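Local coordinates for protein actibind (Aspergillus niger, PDB 3TBJ) that cleaves RNA as a T2-family ribonuclease, probably with little base specificity but some preference for adenylic acid, at residues Ser73-Ile78 with Glu103-Trp108. Residues are numbered along the deposited sequence; the frame is centred on the assembly and turned at random. Where two conformers were deposited one is given.
Sequences SNITSI and EDESFW. With NAG (2-acetamido-2-deoxy-beta-D-glucopyranose), chain B.
Glu105 reaches from helix 104-116 to the first turn of helix 75-81 and lays its carboxylate against backbone N-H groups there. Its CG stands opposite the backbone N (chi1 168°) and the chain bends at chi2 (58°) to reach across. OE1 takes two bonds: Thr76 N at 2.9 Å, on the syn side and 19° out of the carboxylate plane, and Thr76 OG1 at 2.8 Å, nearly in line with the C-O bond. OE2, whose position is less certain, accepts from Ile75 N; the N-H groups would probably favour the charged acid, whereas the nearby carboxylate of Glu109 would oppose it. Beneath this polar grip the packing is apolar and buried, with Ile75 CG2 4.1 Å from Trp108 CB. The Thr76 hydroxyl OG1 sits at the indole edge, 3.8 Å from Trp108 CZ3. Trp108 NE1 bonds to Trp95 O, and Val136 and Phe140 of helix 134-148 touch Ile75. The Ser73 side is looser and exposed, Ser73 CB lying 5.4 Å from Glu105 OE2, while Asn74 ND2 carries a covalently linked N-acetylglucosamine. A carboxylate from another helix thus accepts first-turn N-H groups of helix 75-81 beside its N-glycosylation site in this RNase T2 fold.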
loop_
_atom_site.group_PDB
_atom_site.type_symbol
_atom_site.label_atom_id
_atom_site.label_comp_id
_atom_site.label_asym_id
_atom_site.label_seq_id
_atom_site.Cartn_x
_atom_site.Cartn_y
_atom_site.Cartn_z
ATOM N N SER A 73 -2.180 -7.718 -18.689
ATOM C CA SER A 73 -2.772 -8.973 -18.220
ATOM C C SER A 73 -1.682 -10.000 -18.000
ATOM O O SER A 73 -1.946 -11.208 -18.016
ATOM C CB SER A 73 -3.787 -9.542 -19.244
ATOM O OG SER A 73 -3.220 -9.551 -20.524
ATOM N N ASN A 74 -0.479 -9.542 -17.696
ATOM C CA ASN A 74 0.674 -10.471 -17.595
ATOM C C ASN A 74 1.716 -9.978 -16.651
ATOM O O ASN A 74 2.909 -10.028 -16.954
ATOM C CB ASN A 74 1.315 -10.715 -18.944
ATOM C CG ASN A 74 1.888 -9.389 -19.568
ATOM O OD1 ASN A 74 1.616 -8.286 -19.113
ATOM N ND2 ASN A 74 2.634 -9.527 -20.630
ATOM N N ILE A 75 1.270 -9.600 -15.448
ATOM C CA ILE A 75 2.193 -9.083 -14.449
ATOM C C ILE A 75 3.226 -10.102 -14.039
ATOM O O ILE A 75 4.407 -9.777 -13.898
ATOM C CB ILE A 75 1.419 -8.620 -13.156
ATOM C CG1 ILE A 75 0.478 -7.424 -13.393
ATOM C CG2 ILE A 75 2.427 -8.288 -11.998
ATOM C CD1 ILE A 75 1.160 -6.154 -13.979
ATOM N N THR A 76 2.833 -11.367 -13.852
ATOM C CA THR A 76 3.765 -12.401 -13.414
ATOM C C THR A 76 4.847 -12.595 -14.491
ATOM O O THR A 76 6.054 -12.703 -14.233
ATOM C CB THR A 76 3.029 -13.752 -13.263
ATOM O OG1 THR A 76 2.115 -13.603 -12.204
ATOM C CG2 THR A 76 3.997 -14.915 -12.912
ATOM N N SER A 77 4.433 -12.576 -15.744
ATOM C CA SER A 77 5.417 -12.687 -16.841
ATOM C C SER A 77 6.358 -11.498 -16.916
ATOM O O SER A 77 7.565 -11.639 -17.254
ATOM C CB SER A 77 4.714 -12.856 -18.202
ATOM O OG SER A 77 3.971 -14.072 -18.164
ATOM N N ILE A 78 5.822 -10.292 -16.661
ATOM C CA ILE A 78 6.656 -9.060 -16.655
ATOM C C ILE A 78 7.682 -9.160 -15.547
ATOM O O ILE A 78 8.883 -8.950 -15.793
ATOM C CB ILE A 78 5.796 -7.833 -16.459
ATOM C CG1 ILE A 78 5.003 -7.517 -17.706
ATOM C CG2 ILE A 78 6.667 -6.634 -15.968
ATOM C CD1 ILE A 78 3.849 -6.552 -17.461
ATOM N N GLU A 103 -5.398 -16.878 -8.220
ATOM C CA GLU A 103 -6.002 -15.566 -8.409
ATOM C C GLU A 103 -5.041 -14.392 -8.152
ATOM O O GLU A 103 -5.404 -13.226 -8.344
ATOM C CB GLU A 103 -7.249 -15.458 -7.509
ATOM C CG GLU A 103 -8.456 -16.371 -7.978
ATOM C CD GLU A 103 -8.170 -17.917 -7.812
ATOM O OE1 GLU A 103 -7.827 -18.400 -6.678
ATOM O OE2 GLU A 103 -8.235 -18.646 -8.855
ATOM N N ASP A 104 -3.801 -14.708 -7.754
ATOM C CA ASP A 104 -2.819 -13.654 -7.516
ATOM C C ASP A 104 -2.649 -12.789 -8.778
ATOM O O ASP A 104 -2.686 -11.544 -8.654
ATOM C CB ASP A 104 -1.468 -14.222 -7.145
ATOM C CG ASP A 104 -1.438 -14.845 -5.823
ATOM O OD1 ASP A 104 -2.426 -14.658 -5.034
ATOM O OD2 ASP A 104 -0.365 -15.475 -5.521
ATOM N N GLU A 105 -2.500 -13.380 -9.958
ATOM C CA GLU A 105 -2.207 -12.645 -11.201
ATOM C C GLU A 105 -3.309 -11.588 -11.435
ATOM O O GLU A 105 -3.016 -10.403 -11.669
ATOM C CB GLU A 105 -2.118 -13.602 -12.376
ATOM C CG GLU A 105 -2.108 -12.938 -13.764
ATOM C CD GLU A 105 -0.960 -11.933 -13.977
ATOM O OE1 GLU A 105 0.111 -12.095 -13.363
ATOM O OE2 GLU A 105 -1.172 -10.947 -14.769
ATOM N N SER A 106 -4.589 -11.983 -11.333
ATOM C CA SER A 106 -5.671 -11.028 -11.636
ATOM C C SER A 106 -5.635 -9.916 -10.590
ATOM O O SER A 106 -5.825 -8.753 -10.952
ATOM C CB SER A 106 -7.087 -11.686 -11.637
ATOM O OG SER A 106 -7.304 -12.357 -10.407
ATOM N N PHE A 107 -5.346 -10.227 -9.320
ATOM C CA PHE A 107 -5.282 -9.201 -8.242
ATOM C C PHE A 107 -4.184 -8.177 -8.556
ATOM O O PHE A 107 -4.360 -6.929 -8.413
ATOM C CB PHE A 107 -5.029 -9.888 -6.872
ATOM C CG PHE A 107 -5.060 -8.994 -5.654
ATOM C CD1 PHE A 107 -5.703 -7.817 -5.582
ATOM C CD2 PHE A 107 -4.358 -9.377 -4.549
ATOM C CE1 PHE A 107 -5.706 -7.073 -4.409
ATOM C CE2 PHE A 107 -4.388 -8.692 -3.395
ATOM C CZ PHE A 107 -5.010 -7.536 -3.304
ATOM N N TRP A 108 -2.995 -8.692 -8.929
ATOM C CA TRP A 108 -1.873 -7.768 -9.218
ATOM C C TRP A 108 -2.124 -6.948 -10.454
ATOM O O TRP A 108 -1.814 -5.757 -10.494
ATOM C CB TRP A 108 -0.614 -8.589 -9.337
ATOM C CG TRP A 108 -0.302 -9.394 -8.119
ATOM C CD1 TRP A 108 -0.581 -9.090 -6.786
ATOM C CD2 TRP A 108 0.504 -10.597 -8.057
ATOM N NE1 TRP A 108 -0.104 -10.078 -5.967
ATOM C CE2 TRP A 108 0.617 -10.965 -6.700
ATOM C CE3 TRP A 108 1.161 -11.357 -9.006
ATOM C CZ2 TRP A 108 1.252 -12.126 -6.300
ATOM C CZ3 TRP A 108 1.830 -12.520 -8.593
ATOM C CH2 TRP A 108 1.888 -12.867 -7.244
HETATM C C1 NAG B . 3.133 -8.303 -21.318
HETATM C C2 NAG B . 4.404 -8.620 -22.143
HETATM C C3 NAG B . 4.843 -7.396 -22.980
HETATM C C4 NAG B . 3.693 -6.934 -23.776
HETATM C C5 NAG B . 2.438 -6.631 -22.904
HETATM C C6 NAG B . 1.178 -6.061 -23.531
HETATM C C7 NAG B . 5.972 -10.216 -21.165
HETATM C C8 NAG B . 7.236 -10.524 -20.449
HETATM N N2 NAG B . 5.577 -8.970 -21.367
HETATM O O3 NAG B . 5.939 -7.816 -23.785
HETATM O O4 NAG B . 4.154 -5.756 -24.358
HETATM O O5 NAG B . 2.116 -7.829 -22.179
HETATM O O6 NAG B . 0.884 -6.898 -24.614
HETATM O O7 NAG B . 5.348 -11.154 -21.593
#